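DUF3501 family protein (Burkholderia pseudomallei K96243, PDB 3FJV) is of unknown function and belongs to the DUF3501 family, combining an eight-stranded antiparallel sheet with several helices. Local coordinates at residues A[167-171]-A[172-176]; A[13-16]-A[17-20]; A[149-152]-A[153-157]. All coordinates share one frame; numbering follows the deposited sequence.

Interaction 1. Residues A[167-171]-A[172-176]; sequences IGCDH and PHYPI
The imidazole of His171 has CD of Pro172 over one face. Pro172 CD lies 3.8 Å from the centroid of the His171 ring, displaced toward the rim, in a CH-pi contact. The two side chains cross at about a right angle. CG of His171 is anti to its own N (chi1 -167°), which sets the ring beside its own carbonyl, facing Pro172 and His173. ND1 then accepts a bond from the backbone N of His173, 3.0 Å away, with the donor tilted 18° out of the ring plane. NE2 of His171 bonds to the carbonyl O of Val109, which is consistent with the proton being on NE2. Both ring nitrogens are thus engaged and the rotation of the ring is fixed. The His173 ring meets the His171 ring rim to rim.

These residues form the connection of a beta hairpin between strands 165-169 and 176-180. A type I turn runs from His171 to Tyr174. Tyr174 N bonds to His171 O at 2.9 Å. The strands begin to pair at Cys169 and Ile176, an antiparallel hydrogen-bonded pair. Cys169 N reaches Ile176 O at 3.0 Å, and Ile176 N reaches Cys169 O at 2.8 Å. Both side chains lie on the same face of the sheet, with CB of Cys169 4.1 Å from CB of Ile176. SG of Cys169 also takes a weak bond from His171 N. The Tyr174 hydroxyl bonds to Ile37 O and His40 N. Asp170 bonds through OD2 to the Tyr126 hydroxyl and through OD1 forms a salt bridge with Arg114.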
# COMPACT_ATOMS: atom_id res chain seq x y z
N ILE A 167 -10.41 17.34 15.51
CA ILE A 167 -9.52 16.85 14.46
C ILE A 167 -9.88 17.52 13.13
O ILE A 167 -11.07 17.73 12.81
CB ILE A 167 -9.57 15.32 14.34
CG1 ILE A 167 -8.49 14.79 13.41
CG2 ILE A 167 -10.92 14.84 13.85
CD1 ILE A 167 -8.42 13.29 13.45
N GLY A 168 -8.87 17.91 12.38
CA GLY A 168 -9.05 18.55 11.07
C GLY A 168 -8.03 18.09 10.04
O GLY A 168 -7.15 17.28 10.33
N CYS A 169 -8.16 18.61 8.83
CA CYS A 169 -7.16 18.42 7.78
C CYS A 169 -7.10 19.69 6.92
O CYS A 169 -8.15 20.18 6.49
CB CYS A 169 -7.57 17.24 6.90
SG CYS A 169 -6.33 16.80 5.64
N ASP A 170 -5.90 20.16 6.62
CA ASP A 170 -5.73 21.36 5.81
C ASP A 170 -5.03 21.10 4.48
O ASP A 170 -4.58 22.05 3.85
CB ASP A 170 -5.03 22.48 6.60
CG ASP A 170 -3.57 22.18 6.93
OD1 ASP A 170 -3.02 21.12 6.53
OD2 ASP A 170 -2.96 23.03 7.61
N HIS A 171 -4.96 19.83 4.08
CA HIS A 171 -4.58 19.49 2.73
C HIS A 171 -5.51 20.21 1.71
O HIS A 171 -6.74 20.20 1.85
CB HIS A 171 -4.58 17.98 2.51
CG HIS A 171 -3.91 17.55 1.24
ND1 HIS A 171 -4.49 17.69 -0.01
CD2 HIS A 171 -2.69 16.97 1.02
CE1 HIS A 171 -3.67 17.23 -0.94
NE2 HIS A 171 -2.57 16.78 -0.34
N PRO A 172 -4.92 20.83 0.67
CA PRO A 172 -5.72 21.58 -0.30
C PRO A 172 -6.73 20.78 -1.05
O PRO A 172 -7.76 21.33 -1.41
CB PRO A 172 -4.67 22.13 -1.27
CG PRO A 172 -3.49 22.29 -0.41
CD PRO A 172 -3.50 21.01 0.40
N HIS A 173 -6.48 19.50 -1.29
CA HIS A 173 -7.51 18.63 -1.90
C HIS A 173 -8.37 17.84 -0.90
O HIS A 173 -9.14 16.99 -1.32
CB HIS A 173 -6.90 17.69 -2.93
CG HIS A 173 -6.26 18.42 -4.06
ND1 HIS A 173 -6.98 18.91 -5.12
CD2 HIS A 173 -4.98 18.81 -4.27
CE1 HIS A 173 -6.17 19.55 -5.95
NE2 HIS A 173 -4.95 19.51 -5.46
N TYR A 174 -8.23 18.11 0.40
CA TYR A 174 -9.07 17.46 1.42
C TYR A 174 -9.24 18.36 2.65
O TYR A 174 -8.89 17.99 3.78
CB TYR A 174 -8.50 16.08 1.80
CG TYR A 174 -9.54 15.12 2.32
CD1 TYR A 174 -10.27 14.33 1.45
CD2 TYR A 174 -9.77 14.96 3.70
CE1 TYR A 174 -11.27 13.44 1.93
CE2 TYR A 174 -10.76 14.08 4.18
CZ TYR A 174 -11.47 13.30 3.30
OH TYR A 174 -12.41 12.42 3.77
N PRO A 175 -9.80 19.56 2.44
CA PRO A 175 -10.03 20.51 3.53
C PRO A 175 -11.14 20.05 4.49
O PRO A 175 -12.28 19.89 4.06
CB PRO A 175 -10.47 21.77 2.79
CG PRO A 175 -11.04 21.30 1.51
CD PRO A 175 -10.20 20.11 1.14
N ILE A 176 -10.80 19.80 5.75
CA ILE A 176 -11.79 19.42 6.76
C ILE A 176 -11.63 20.38 7.93
O ILE A 176 -10.59 20.40 8.61
CB ILE A 176 -11.62 17.94 7.25
CG1 ILE A 176 -11.66 16.94 6.09
CG2 ILE A 176 -12.66 17.58 8.34
CD1 ILE A 176 -12.93 16.96 5.27

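Interaction 2. Residues A[13-16]-A[17-20]; sequences EAYA and KVRR
Tyr15 and Arg19 meet one turn apart on helix 12-30. The aliphatic part of Arg19 runs across the phenol. Arg19 CB lies over one ring face, 4.3 Å from the Tyr15 centroid, as a CH-pi contact. Arg19 CG comes to 3.6 Å from Tyr15 CE2. The arginine is extended from CG to NE, which carries its guanidinium past the ring, the two planes 54° apart. Val18 CG2 is 4.3 Å from Tyr15 CD1.

On another side of the helix Glu13 and Lys17 lie side by side and point the same way. Their salt bridge is long and weak, with Glu13 OE2 3.5 Å from Lys17 NZ. The lysine bends at its last torsion (chi4 76°) to bring NZ round to the carboxylate.

The backbone bonds are uneven here. Lys17 N to Glu13 O is weak, while Val18 N bonds to Tyr15 O at 2.9 Å. A water bridges Ala16 O and Arg20 N.

Glu57 grips both partners: OE2 bonds to the Tyr15 hydroxyl and OE1 forms a salt bridge with NH2 of Arg19. The Tyr15 ring also stacks with His56. Tyr15, Ala16 and Arg19 therefore pack helix 12-30 against helix 48-62.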
# COMPACT_ATOMS: atom_id res chain seq x y z
N GLU A 13 -1.79 -21.70 18.60
CA GLU A 13 -2.82 -22.60 19.06
C GLU A 13 -3.83 -21.94 20.00
O GLU A 13 -5.04 -22.16 19.87
CB GLU A 13 -2.15 -23.80 19.78
CG GLU A 13 -3.11 -24.69 20.52
CD GLU A 13 -2.44 -25.85 21.23
OE1 GLU A 13 -1.20 -26.02 21.13
OE2 GLU A 13 -3.19 -26.59 21.89
N ALA A 14 -3.31 -21.19 20.97
CA ALA A 14 -4.16 -20.54 21.95
C ALA A 14 -4.96 -19.42 21.26
O ALA A 14 -6.15 -19.26 21.54
CB ALA A 14 -3.33 -20.01 23.13
N TYR A 15 -4.34 -18.65 20.36
CA TYR A 15 -5.12 -17.60 19.65
C TYR A 15 -6.23 -18.16 18.78
O TYR A 15 -7.35 -17.64 18.77
CB TYR A 15 -4.23 -16.63 18.84
CG TYR A 15 -5.03 -15.52 18.21
CD1 TYR A 15 -5.56 -14.50 19.01
CD2 TYR A 15 -5.27 -15.48 16.85
CE1 TYR A 15 -6.30 -13.50 18.46
CE2 TYR A 15 -6.04 -14.46 16.30
CZ TYR A 15 -6.55 -13.47 17.12
OH TYR A 15 -7.29 -12.44 16.58
N ALA A 16 -5.95 -19.25 18.05
CA ALA A 16 -6.94 -19.80 17.15
C ALA A 16 -8.16 -20.22 17.93
O ALA A 16 -9.25 -20.06 17.43
CB ALA A 16 -6.37 -21.03 16.29
N LYS A 17 -7.96 -20.72 19.15
CA LYS A 17 -9.08 -21.10 20.03
C LYS A 17 -9.94 -19.90 20.43
O LYS A 17 -11.15 -20.06 20.60
CB LYS A 17 -8.59 -21.86 21.27
CG LYS A 17 -8.18 -23.31 20.96
CD LYS A 17 -7.46 -24.01 22.12
CE LYS A 17 -7.47 -25.54 22.00
NZ LYS A 17 -6.54 -26.14 21.01
N VAL A 18 -9.38 -18.69 20.51
CA VAL A 18 -10.21 -17.53 20.90
C VAL A 18 -10.46 -16.52 19.76
O VAL A 18 -10.99 -15.44 19.99
CB VAL A 18 -9.62 -16.80 22.17
CG1 VAL A 18 -9.68 -17.72 23.42
CG2 VAL A 18 -8.20 -16.23 21.93
N ARG A 19 -10.04 -16.83 18.54
CA ARG A 19 -9.99 -15.82 17.47
C ARG A 19 -11.33 -15.18 17.16
O ARG A 19 -11.44 -13.97 17.08
CB ARG A 19 -9.36 -16.40 16.23
CG ARG A 19 -9.29 -15.44 15.03
CD ARG A 19 -8.57 -16.11 13.88
NE ARG A 19 -8.27 -15.15 12.85
CZ ARG A 19 -8.45 -15.30 11.56
NH1 ARG A 19 -8.91 -16.45 11.02
NH2 ARG A 19 -8.10 -14.29 10.78
N ARG A 20 -12.38 -15.97 17.02
CA ARG A 20 -13.66 -15.42 16.70
C ARG A 20 -14.16 -14.50 17.82
O ARG A 20 -14.73 -13.46 17.58
CB ARG A 20 -14.69 -16.55 16.44
CG ARG A 20 -15.02 -16.80 14.97
CD ARG A 20 -16.36 -17.58 14.83
NE ARG A 20 -17.49 -17.11 15.68
CZ ARG A 20 -18.30 -16.04 15.46
NH1 ARG A 20 -18.12 -15.24 14.41
NH2 ARG A 20 -19.29 -15.75 16.33
O HOH W 1 -12.07 -19.07 17.46

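Interaction 3. Residues A[149-152]-A[153-157]; sequences FELG and DAMKA
A short strand-to-helix junction brings Leu151 against Met155. Strand 144-150 ends just before Leu151, and helix 153-160 starts straight after Gly152, which occupies the N-cap position. Met155 is a selenomethionine, with SE in place of sulfur.

Leu151 and Met155 carry the apolar part of the contact. Both direct their CB atoms at the other segment, and these lie 4.2 Å apart. The Met155 chain is extended beyond CG (chi2 173°), which carries SE to the backbone of Leu151 and Gly152. Its SE comes to 4.1 Å from Leu151 CA and 3.9 Å from Gly152 N.

Gly152 O begins the helical bonding. It accepts from Lys156 N at 2.9 Å, with an N-H...O angle of 163°. Ala157 N makes the next bond of the series, to Asp153 O. The side chain of Lys156 passes close to the same Gly152 carbonyl, with Lys156 CG 3.4 Å from Gly152 O. CG is anti to the lysine carbonyl carbon (chi1 -74°), and the chain stays extended from there. This takes Lys156 CE to 3.8 Å from Leu151 O and carries the ammonium across the junction, past that oxygen.

The ammonium of Lys156 bonds to Ser85 OG and forms a salt bridge with Asp194, while Leu151 bonds through its backbone to Ser85 and touches Leu193 with its side chain. The junction is thus tied to the loop leading into strand 86-93 and to the chain's C-terminal end. On the sheet side, Met155 packs on Val125 of strand 125-129 and Val119 of strand 115-119.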
# COMPACT_ATOMS: atom_id res chain seq x y z
N PHE A 149 1.03 11.83 17.22
CA PHE A 149 0.67 13.19 17.61
C PHE A 149 1.32 13.45 18.97
O PHE A 149 0.95 12.81 19.95
CB PHE A 149 -0.85 13.30 17.77
CG PHE A 149 -1.62 13.14 16.48
CD1 PHE A 149 -1.88 14.23 15.65
CD2 PHE A 149 -2.20 11.90 16.16
CE1 PHE A 149 -2.62 14.07 14.49
CE2 PHE A 149 -2.96 11.75 15.02
CZ PHE A 149 -3.16 12.84 14.18
N GLU A 150 2.23 14.42 19.06
CA GLU A 150 2.95 14.65 20.30
C GLU A 150 2.26 15.78 21.10
O GLU A 150 1.99 16.87 20.58
CB GLU A 150 4.44 14.92 20.03
CG GLU A 150 5.37 14.54 21.19
CD GLU A 150 5.60 13.04 21.36
OE1 GLU A 150 5.53 12.26 20.37
OE2 GLU A 150 5.86 12.64 22.51
N LEU A 151 1.89 15.47 22.35
CA LEU A 151 1.16 16.42 23.19
C LEU A 151 1.98 16.91 24.36
O LEU A 151 2.60 16.11 25.08
CB LEU A 151 -0.15 15.82 23.71
CG LEU A 151 -1.42 15.71 22.86
CD1 LEU A 151 -1.24 15.08 21.48
CD2 LEU A 151 -2.47 14.91 23.69
N GLY A 152 1.96 18.22 24.56
CA GLY A 152 2.67 18.82 25.69
C GLY A 152 1.83 18.79 26.95
O GLY A 152 0.73 18.26 26.99
N ASP A 153 2.39 19.34 28.00
CA ASP A 153 1.80 19.22 29.32
C ASP A 153 0.46 19.87 29.43
O ASP A 153 -0.48 19.25 29.96
CB ASP A 153 2.76 19.76 30.42
CG ASP A 153 2.22 19.50 31.81
OD1 ASP A 153 2.06 18.33 32.19
OD2 ASP A 153 2.00 20.48 32.53
N ALA A 154 0.36 21.11 28.95
CA ALA A 154 -0.90 21.84 29.02
C ALA A 154 -2.01 21.07 28.28
O ALA A 154 -3.12 20.98 28.77
CB ALA A 154 -0.72 23.33 28.54
N MSE A 155 -1.70 20.46 27.14
CA MSE A 155 -2.67 19.65 26.40
C MSE A 155 -3.05 18.38 27.09
O MSE A 155 -4.21 18.00 27.15
CB MSE A 155 -2.08 19.34 25.01
CG MSE A 155 -1.84 20.55 24.17
SE MSE A 155 -0.89 19.93 22.58
CE MSE A 155 -0.21 21.75 22.05
N LYS A 156 -2.06 17.70 27.69
CA LYS A 156 -2.36 16.53 28.45
C LYS A 156 -3.30 16.86 29.63
O LYS A 156 -4.23 16.10 29.92
CB LYS A 156 -1.08 15.89 29.00
CG LYS A 156 -0.22 15.16 28.02
CD LYS A 156 0.83 14.45 28.87
CE LYS A 156 1.95 13.92 28.11
NZ LYS A 156 3.04 13.53 29.07
N ALA A 157 -3.03 17.96 30.33
CA ALA A 157 -3.84 18.31 31.49
C ALA A 157 -5.33 18.47 31.03
O ALA A 157 -6.27 17.94 31.66
CB ALA A 157 -3.33 19.61 32.13

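In the fold
All three are local contacts, and they follow one another along the chain as interaction 2, interaction 3 and interaction 1. Interactions 1 and 3 both reach the same antiparallel sheet. Helix 153-160, begun in interaction 3, leads into strand 165-169, which enters the hairpin of interaction 1. Their centres are 22 Å apart, but their nearest atoms come to about 5 Å without touching. Interaction 2 lies apart, on the helix 12-30, across the centre of the chain from both others. Its centre is 41 Å from that of interaction 1 and 38 Å from that of interaction 3. No active site or ligand is known to connect them.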